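Local structure of AP205 bacteriophage COAT protein (Acinetobacter phage ap205, 5FS4) at residues A32-R36 against N47-G51; V54-P60 against N76-R82. The protein forms the capsid of a small single-stranded RNA bacteriophage, probably assembling from dimers whose two subunits share a continuous beta sheet. The protein carries 2 engineered substitutions. One frame throughout, in Å; residues are numbered along the deposited sequence.

Contact 1: A32-R36 against N47-G51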
ATOM      1  N   ALA B  32      -3.785   9.425  -7.728  1.00  7.52           N
ATOM      2  CA  ALA B  32      -5.046   8.764  -7.322  1.00  7.28           C
ATOM      3  C   ALA B  32      -5.953   8.703  -8.572  1.00  8.30           C
ATOM      4  O   ALA B  32      -6.210   9.734  -9.208  1.00  8.09           O
ATOM      5  CB  ALA B  32      -5.711   9.563  -6.160  1.00  7.47           C
ATOM      6  N   SER B  33      -6.377   7.506  -8.948  1.00  8.55           N
ATOM      7  CA  SER B  33      -7.160   7.323 -10.166  1.00 10.37           C
ATOM      8  C   SER B  33      -8.389   6.517  -9.757  1.00  9.83           C
ATOM      9  O   SER B  33      -8.242   5.418  -9.225  1.00  9.46           O
ATOM     10  CB  SER B  33      -6.350   6.525 -11.155  1.00 12.71           C
ATOM     11  OG  SER B  33      -7.140   6.335 -12.322  1.00 14.93           O
ATOM     12  N   LEU B  34      -9.580   7.034  -9.986  1.00  9.96           N
ATOM     13  CA  LEU B  34     -10.798   6.369  -9.485  1.00 10.14           C
ATOM     14  C   LEU B  34     -11.791   6.007 -10.612  1.00 11.75           C
ATOM     15  O   LEU B  34     -12.044   6.824 -11.492  1.00 11.16           O
ATOM     16  CB  LEU B  34     -11.540   7.304  -8.541  1.00  9.71           C
ATOM     17  CG  LEU B  34     -10.785   8.054  -7.435  1.00 10.07           C
ATOM     18  CD1 LEU B  34     -11.765   8.792  -6.577  1.00  9.96           C
ATOM     19  CD2 LEU B  34     -10.015   7.050  -6.590  1.00  9.96           C
ATOM     20  N   LEU B  35     -12.440   4.846 -10.520  1.00 12.98           N
ATOM     21  CA  LEU B  35     -13.423   4.479 -11.522  1.00 15.15           C
ATOM     22  C   LEU B  35     -14.663   4.052 -10.766  1.00 16.15           C
ATOM     23  O   LEU B  35     -14.580   3.160  -9.968  1.00 16.74           O
ATOM     24  CB  LEU B  35     -12.873   3.348 -12.411  1.00 17.12           C
ATOM     25  CG  LEU B  35     -13.625   2.980 -13.679  1.00 18.28           C
ATOM     26  CD1 LEU B  35     -12.871   1.854 -14.364  1.00 19.59           C
ATOM     27  CD2 LEU B  35     -15.041   2.531 -13.412  1.00 20.08           C
ATOM     28  N   ARG B  36     -15.802   4.687 -11.049  1.00 15.68           N
ATOM     29  CA  ARG B  36     -17.085   4.296 -10.499  1.00 16.59           C
ATOM     30  C   ARG B  36     -17.891   3.556 -11.577  1.00 18.85           C
ATOM     31  O   ARG B  36     -17.879   3.935 -12.775  1.00 17.91           O
ATOM     32  CB  ARG B  36     -17.868   5.509 -10.005  1.00 17.05           C
ATOM     33  CG  ARG B  36     -19.114   5.109  -9.201  1.00 18.43           C
ATOM     34  CD  ARG B  36     -19.848   6.333  -8.691  1.00 19.34           C
ATOM     35  NE  ARG B  36     -21.173   6.035  -8.081  1.00 20.41           N
ATOM     36  CZ  ARG B  36     -21.522   6.179  -6.788  1.00 20.79           C
ATOM     37  NH1 ARG B  36     -20.651   6.578  -5.851  1.00 20.20           N
ATOM     38  NH2 ARG B  36     -22.761   5.878  -6.407  1.00 20.63           N
ATOM     39  N   ASN B  47     -23.033   0.152  -6.998  1.00 18.54           N
ATOM     40  CA  ASN B  47     -22.113   1.101  -7.646  1.00 17.47           C
ATOM     41  C   ASN B  47     -20.647   0.848  -7.258  1.00 16.42           C
ATOM     42  O   ASN B  47     -20.169   1.322  -6.214  1.00 16.09           O
ATOM     43  CB  ASN B  47     -22.524   2.519  -7.270  1.00 19.21           C
ATOM     44  CG  ASN B  47     -23.821   2.914  -7.881  1.00 19.30           C
ATOM     45  OD1 ASN B  47     -24.837   2.875  -7.223  1.00 22.54           O
ATOM     46  ND2 ASN B  47     -23.813   3.238  -9.148  1.00 19.66           N
ATOM     47  N   ASN B  48     -19.923   0.100  -8.069  1.00 15.54           N
ATOM     48  CA  ASN B  48     -18.582  -0.313  -7.657  1.00 14.33           C
ATOM     49  C   ASN B  48     -17.613   0.859  -7.817  1.00 13.95           C
ATOM     50  O   ASN B  48     -17.718   1.669  -8.789  1.00 13.24           O
ATOM     51  CB  ASN B  48     -18.028  -1.503  -8.431  1.00 14.92           C
ATOM     52  CG  ASN B  48     -16.800  -2.095  -7.750  1.00 17.60           C
ATOM     53  OD1 ASN B  48     -16.908  -2.763  -6.681  1.00 18.97           O
ATOM     54  ND2 ASN B  48     -15.618  -1.804  -8.292  1.00 17.66           N
ATOM     55  N   VAL B  49     -16.666   0.958  -6.895  1.00 11.77           N
ATOM     56  CA  VAL B  49     -15.630   1.934  -7.055  1.00 10.72           C
ATOM     57  C   VAL B  49     -14.309   1.206  -6.978  1.00 10.72           C
ATOM     58  O   VAL B  49     -14.083   0.452  -6.044  1.00 10.41           O
ATOM     59  CB  VAL B  49     -15.716   3.029  -5.975  1.00 10.59           C
ATOM     60  CG1 VAL B  49     -14.571   4.029  -6.156  1.00 10.44           C
ATOM     61  CG2 VAL B  49     -17.052   3.771  -6.003  1.00 11.25           C
ATOM     62  N   SER B  50     -13.422   1.435  -7.946  1.00 10.27           N
ATOM     63  CA  SER B  50     -12.060   0.956  -7.874  1.00 10.32           C
ATOM     64  C   SER B  50     -11.165   2.186  -7.872  1.00  9.82           C
ATOM     65  O   SER B  50     -11.233   3.061  -8.823  1.00 10.16           O
ATOM     66  CB  SER B  50     -11.764   0.093  -9.105  1.00 11.03           C
ATOM     67  OG  SER B  50     -10.471  -0.455  -9.051  1.00 13.18           O
ATOM     68  N   GLY B  51     -10.409   2.332  -6.788  1.00  8.85           N
ATOM     69  CA  GLY B  51      -9.437   3.408  -6.659  1.00  8.64           C
ATOM     70  C   GLY B  51      -8.025   2.910  -6.628  1.00  8.75           C
ATOM     71  O   GLY B  51      -7.687   2.019  -5.862  1.00  8.48           O
TER
HETATM   72  O   HOH W   1     -15.074   0.243 -10.614  1.00 19.56           O
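Arg36 reaches across the hairpin to Asn47, bringing one face of its guanidinium over Asn47 CB, 3.5 Å from NH2. The guanidinium and amide planes are 35° apart, and it is the CB methylene that covers the guanidinium face. An extended chain makes this reach possible: CG lies anti to the backbone N (chi1 -170°) and the chain stays extended from CG to NE. On the way, CG passes the CG2 methyl of Val49 at 4.0 Å, the two side chains crossing at a slant. The far end is held from outside the hairpin, NH1 donating to the carbonyl of Leu117 of the second subunit. Leu34 points to the same face as Arg36 and Val49; its CD2 rests 3.7 Å from Gly51 CA, where the partner strand has no side chain. On the other face stand Leu35 and Ser50, an antiparallel hydrogen-bonded pair. Leu35 N donates to Ser50 O at 2.7 Å, and Ser50 N returns to Leu35 O at 2.9 Å. A water gives a hydrogen bond to Leu35 O as well and accepts one from Asn48 ND2, so the carbonyl has two partners. The hairpin strands are embedded in the sheet: strand 17-22 flanks 28-38, with Ala32 hydrogen-bonded to Ile18 through the backbone, while Asn47 pairs with Ala89 just beyond strand 76-88. Gly116 and Gly118 of the second subunit pack on Val49 and Leu34, and Ala32 meets Leu109 in the helix 92-111 of that subunit.

Contact 2: V54-P60 against N76-R82; sequences VSVYKRP and NENQSIR
The Arg59 guanidinium meets Gln79 with its edge and Tyr57 with one face. NH2 sits over the ring centre, 3.2 Å above the plane. At the edge, NE donates to Gln79 OE1 (2.9 Å) almost straight, at 177°, and within the guanidinium plane. The donor nevertheless stands well above the amide plane, the two planes being 65° apart. Bends at chi2 (72°) and chi3 fold the arginine back over its own strand to make both contacts. On the opposite face of the sheet, Lys58 CD packs along the backbone at 3.7 Å from Glu77 O, and Ser80 OG donates to Asn78 OD1. The Val54 and Arg82 side chains lie side by side, pointing the same way, with CG2 of the first 3.8 Å from CG of the second. Six backbone hydrogen bonds join the strands at Ser55–Ile81, Tyr57–Gln79 and Arg59–Glu77. Ser80 to Arg82 also pair with a strand of the second subunit, carrying the sheet across the interface. Arg59 NH2 forms a salt bridge to Glu98 of that subunit, and Tyr57 OH bonds its Asp130. Ring, amide and the Glu98 carboxylate together probably hold the guanidinium in one rotation, placing its charge at the dimer interface.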
ATOM      1  N   VAL B  54      -0.957   5.371  -6.176  1.00  6.74           N
ATOM      2  CA  VAL B  54       0.437   5.007  -6.527  1.00  7.06           C
ATOM      3  C   VAL B  54       1.456   6.049  -6.003  1.00  6.93           C
ATOM      4  O   VAL B  54       1.311   7.257  -6.183  1.00  6.78           O
ATOM      5  CB  VAL B  54       0.646   4.812  -8.075  1.00  6.78           C
ATOM      6  CG1 VAL B  54       2.047   4.365  -8.334  1.00  7.02           C
ATOM      7  CG2 VAL B  54      -0.324   3.814  -8.660  1.00  6.87           C
ATOM      8  N   SER B  55       2.464   5.554  -5.272  1.00  7.17           N
ATOM      9  CA  SER B  55       3.490   6.423  -4.670  1.00  7.52           C
ATOM     10  C   SER B  55       4.801   6.058  -5.369  1.00  7.20           C
ATOM     11  O   SER B  55       5.060   4.888  -5.579  1.00  7.03           O
ATOM     12  CB  SER B  55       3.640   6.189  -3.170  1.00  7.78           C
ATOM     13  OG  SER B  55       2.438   6.479  -2.448  1.00  8.05           O
ATOM     14  N   VAL B  56       5.591   7.077  -5.758  1.00  6.72           N
ATOM     15  CA  VAL B  56       6.845   6.897  -6.448  1.00  6.46           C
ATOM     16  C   VAL B  56       7.906   7.802  -5.851  1.00  6.34           C
ATOM     17  O   VAL B  56       7.662   8.953  -5.585  1.00  5.98           O
ATOM     18  CB  VAL B  56       6.758   7.159  -7.973  1.00  6.31           C
ATOM     19  CG1 VAL B  56       8.112   7.104  -8.648  1.00  6.58           C
ATOM     20  CG2 VAL B  56       5.803   6.194  -8.642  1.00  6.39           C
ATOM     21  N   TYR B  57       9.040   7.177  -5.543  1.00  6.68           N
ATOM     22  CA  TYR B  57      10.251   7.927  -5.124  1.00  7.98           C
ATOM     23  C   TYR B  57      11.452   7.377  -5.852  1.00  9.10           C
ATOM     24  O   TYR B  57      11.613   6.136  -5.985  1.00  9.80           O
ATOM     25  CB  TYR B  57      10.432   7.868  -3.570  1.00  7.63           C
ATOM     26  CG  TYR B  57      11.347   8.958  -2.965  1.00  7.76           C
ATOM     27  CD1 TYR B  57      12.732   8.873  -3.049  1.00  8.31           C
ATOM     28  CD2 TYR B  57      10.798  10.099  -2.339  1.00  7.53           C
ATOM     29  CE1 TYR B  57      13.535   9.881  -2.532  1.00  8.39           C
ATOM     30  CE2 TYR B  57      11.578  11.103  -1.846  1.00  7.71           C
ATOM     31  CZ  TYR B  57      12.941  10.993  -1.921  1.00  8.38           C
ATOM     32  OH  TYR B  57      13.732  11.991  -1.424  1.00  8.86           O
ATOM     33  N   LYS B  58      12.309   8.299  -6.287  1.00  9.90           N
ATOM     34  CA  LYS B  58      13.586   7.995  -6.879  1.00 10.96           C
ATOM     35  C   LYS B  58      14.653   8.114  -5.834  1.00  9.91           C
ATOM     36  O   LYS B  58      15.107   9.210  -5.482  1.00  9.83           O
ATOM     37  CB  LYS B  58      13.852   8.896  -8.086  1.00 12.06           C
ATOM     38  CG  LYS B  58      12.768   8.752  -9.167  1.00 14.77           C
ATOM     39  CD  LYS B  58      12.553   7.269  -9.590  1.00 17.43           C
ATOM     40  CE  LYS B  58      12.806   7.055 -11.066  1.00 21.66           C
ATOM     41  NZ  LYS B  58      11.628   7.640 -11.805  1.00 24.28           N
ATOM     42  N   ARG B  59      15.092   6.947  -5.377  1.00  9.84           N
ATOM     43  CA  ARG B  59      15.951   6.844  -4.227  1.00 10.38           C
ATOM     44  C   ARG B  59      17.361   6.421  -4.601  1.00  9.89           C
ATOM     45  O   ARG B  59      17.547   5.351  -5.160  1.00  8.74           O
ATOM     46  CB  ARG B  59      15.339   5.795  -3.290  1.00 10.72           C
ATOM     47  CG  ARG B  59      16.031   5.587  -1.926  1.00 11.41           C
ATOM     48  CD  ARG B  59      15.838   6.714  -0.938  1.00 11.55           C
ATOM     49  NE  ARG B  59      14.448   6.946  -0.646  1.00 11.18           N
ATOM     50  CZ  ARG B  59      13.981   7.990   0.014  1.00 11.67           C
ATOM     51  NH1 ARG B  59      14.800   8.893   0.493  1.00 12.76           N
ATOM     52  NH2 ARG B  59      12.672   8.119   0.175  1.00 12.11           N
ATOM     53  N   PRO B  60      18.380   7.249  -4.255  1.00 11.20           N
ATOM     54  CA  PRO B  60      19.776   6.892  -4.481  1.00 11.05           C
ATOM     55  C   PRO B  60      20.092   5.498  -3.935  1.00 11.08           C
ATOM     56  O   PRO B  60      19.731   5.166  -2.809  1.00 11.12           O
ATOM     57  CB  PRO B  60      20.560   7.991  -3.705  1.00 10.64           C
ATOM     58  CG  PRO B  60      19.613   9.112  -3.564  1.00 11.41           C
ATOM     59  CD  PRO B  60      18.271   8.461  -3.410  1.00 10.88           C
ATOM     60  N   ASN B  76      19.660   6.496  -9.133  1.00 11.22           N
ATOM     61  CA  ASN B  76      18.440   6.195  -8.344  1.00 10.53           C
ATOM     62  C   ASN B  76      17.741   4.943  -8.790  1.00 10.60           C
ATOM     63  O   ASN B  76      17.659   4.631  -9.965  1.00  9.60           O
ATOM     64  CB  ASN B  76      17.427   7.331  -8.395  1.00 10.77           C
ATOM     65  CG  ASN B  76      18.001   8.648  -7.911  1.00 11.13           C
ATOM     66  OD1 ASN B  76      18.699   8.702  -6.932  1.00 11.05           O
ATOM     67  ND2 ASN B  76      17.649   9.716  -8.576  1.00 11.13           N
ATOM     68  N   GLU B  77      17.182   4.279  -7.800  1.00  9.52           N
ATOM     69  CA  GLU B  77      16.188   3.242  -7.976  1.00  9.55           C
ATOM     70  C   GLU B  77      14.834   3.836  -7.922  1.00  8.94           C
ATOM     71  O   GLU B  77      14.656   4.964  -7.526  1.00  8.49           O
ATOM     72  CB  GLU B  77      16.324   2.150  -6.877  1.00 10.08           C
ATOM     73  CG  GLU B  77      15.969   2.547  -5.437  1.00 10.40           C
ATOM     74  CD  GLU B  77      15.645   1.335  -4.567  1.00 10.98           C
ATOM     75  OE1 GLU B  77      15.090   0.342  -5.092  1.00  9.55           O
ATOM     76  OE2 GLU B  77      15.937   1.383  -3.330  1.00 12.35           O
ATOM     77  N   ASN B  78      13.860   3.050  -8.341  1.00  8.56           N
ATOM     78  CA  ASN B  78      12.477   3.442  -8.243  1.00  8.54           C
ATOM     79  C   ASN B  78      11.798   2.667  -7.080  1.00  7.84           C
ATOM     80  O   ASN B  78      11.708   1.467  -7.125  1.00  7.82           O
ATOM     81  CB  ASN B  78      11.789   3.204  -9.598  1.00  9.01           C
ATOM     82  CG  ASN B  78      10.339   3.591  -9.582  1.00  9.64           C
ATOM     83  OD1 ASN B  78       9.640   3.399  -8.557  1.00 11.00           O
ATOM     84  ND2 ASN B  78       9.892   4.251 -10.628  1.00  9.12           N
ATOM     85  N   GLN B  79      11.426   3.385  -6.025  1.00  7.57           N
ATOM     86  CA  GLN B  79      10.644   2.856  -4.922  1.00  7.46           C
ATOM     87  C   GLN B  79       9.192   3.116  -5.260  1.00  7.02           C
ATOM     88  O   GLN B  79       8.778   4.274  -5.285  1.00  7.13           O
ATOM     89  CB  GLN B  79      11.012   3.583  -3.611  1.00  7.49           C
ATOM     90  CG  GLN B  79      12.395   3.191  -3.068  1.00  7.44           C
ATOM     91  CD  GLN B  79      12.730   3.839  -1.754  1.00  7.46           C
ATOM     92  OE1 GLN B  79      12.452   5.042  -1.544  1.00  8.09           O
ATOM     93  NE2 GLN B  79      13.394   3.076  -0.867  1.00  8.15           N
ATOM     94  N   SER B  80       8.405   2.039  -5.475  1.00  6.89           N
ATOM     95  CA  SER B  80       6.979   2.204  -5.864  1.00  6.77           C
ATOM     96  C   SER B  80       6.074   1.446  -4.943  1.00  6.36           C
ATOM     97  O   SER B  80       6.402   0.322  -4.567  1.00  6.20           O
ATOM     98  CB  SER B  80       6.683   1.776  -7.298  1.00  7.85           C
ATOM     99  OG  SER B  80       7.141   2.785  -8.211  1.00  8.75           O
ATOM    100  N   ILE B  81       4.967   2.094  -4.581  1.00  5.91           N
ATOM    101  CA  ILE B  81       3.894   1.466  -3.815  1.00  5.93           C
ATOM    102  C   ILE B  81       2.571   1.743  -4.474  1.00  6.66           C
ATOM    103  O   ILE B  81       2.218   2.924  -4.671  1.00  6.39           O
ATOM    104  CB  ILE B  81       3.880   1.896  -2.317  1.00  5.87           C
ATOM    105  CG1 ILE B  81       5.276   1.687  -1.680  1.00  6.05           C
ATOM    106  CG2 ILE B  81       2.746   1.142  -1.620  1.00  5.74           C
ATOM    107  CD1 ILE B  81       5.360   2.029  -0.209  1.00  5.91           C
ATOM    108  N   ARG B  82       1.827   0.672  -4.781  1.00  7.34           N
ATOM    109  CA  ARG B  82       0.526   0.792  -5.419  1.00  7.96           C
ATOM    110  C   ARG B  82      -0.536   0.127  -4.539  1.00  7.73           C
ATOM    111  O   ARG B  82      -0.386  -1.007  -4.175  1.00  7.57           O
ATOM    112  CB  ARG B  82       0.528   0.133  -6.826  1.00  9.32           C
ATOM    113  CG  ARG B  82      -0.843   0.228  -7.458  1.00 10.87           C
ATOM    114  CD  ARG B  82      -0.905  -0.388  -8.809  1.00 12.23           C
ATOM    115  NE  ARG B  82      -0.693  -1.823  -8.725  1.00 13.49           N
ATOM    116  CZ  ARG B  82      -0.024  -2.543  -9.637  1.00 15.65           C
ATOM    117  NH1 ARG B  82       0.599  -1.987 -10.683  1.00 17.36           N
ATOM    118  NH2 ARG B  82       0.070  -3.839  -9.471  1.00 17.03           N
TER
HETATM  119  O   HOH W   2      11.732   4.579 -12.939  1.00 19.90           O

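How the contacts relate
From the N terminus, the chain lays down strands 5-14 and 17-22 before reaching strand 28-38. Contact 1 then closes a ten-residue connection, the end of strand 28-38 and a loop partly not modelled, by bringing 47-51 back beside 32-36. Strand 47-60 runs straight on into contact 2, where 76-82 returns after the long strandless loop 61-75. That loop carries Gly67 and Gly71, engineered residues at positions that form interchain disulfides in the unaltered protein. The two closures follow in series, neither nested nor crossed, with centres about 23 Å apart. Through their common strand they tie 28-38, 47-60 and 76-88 into one antiparallel sheet, and both meet the second subunit.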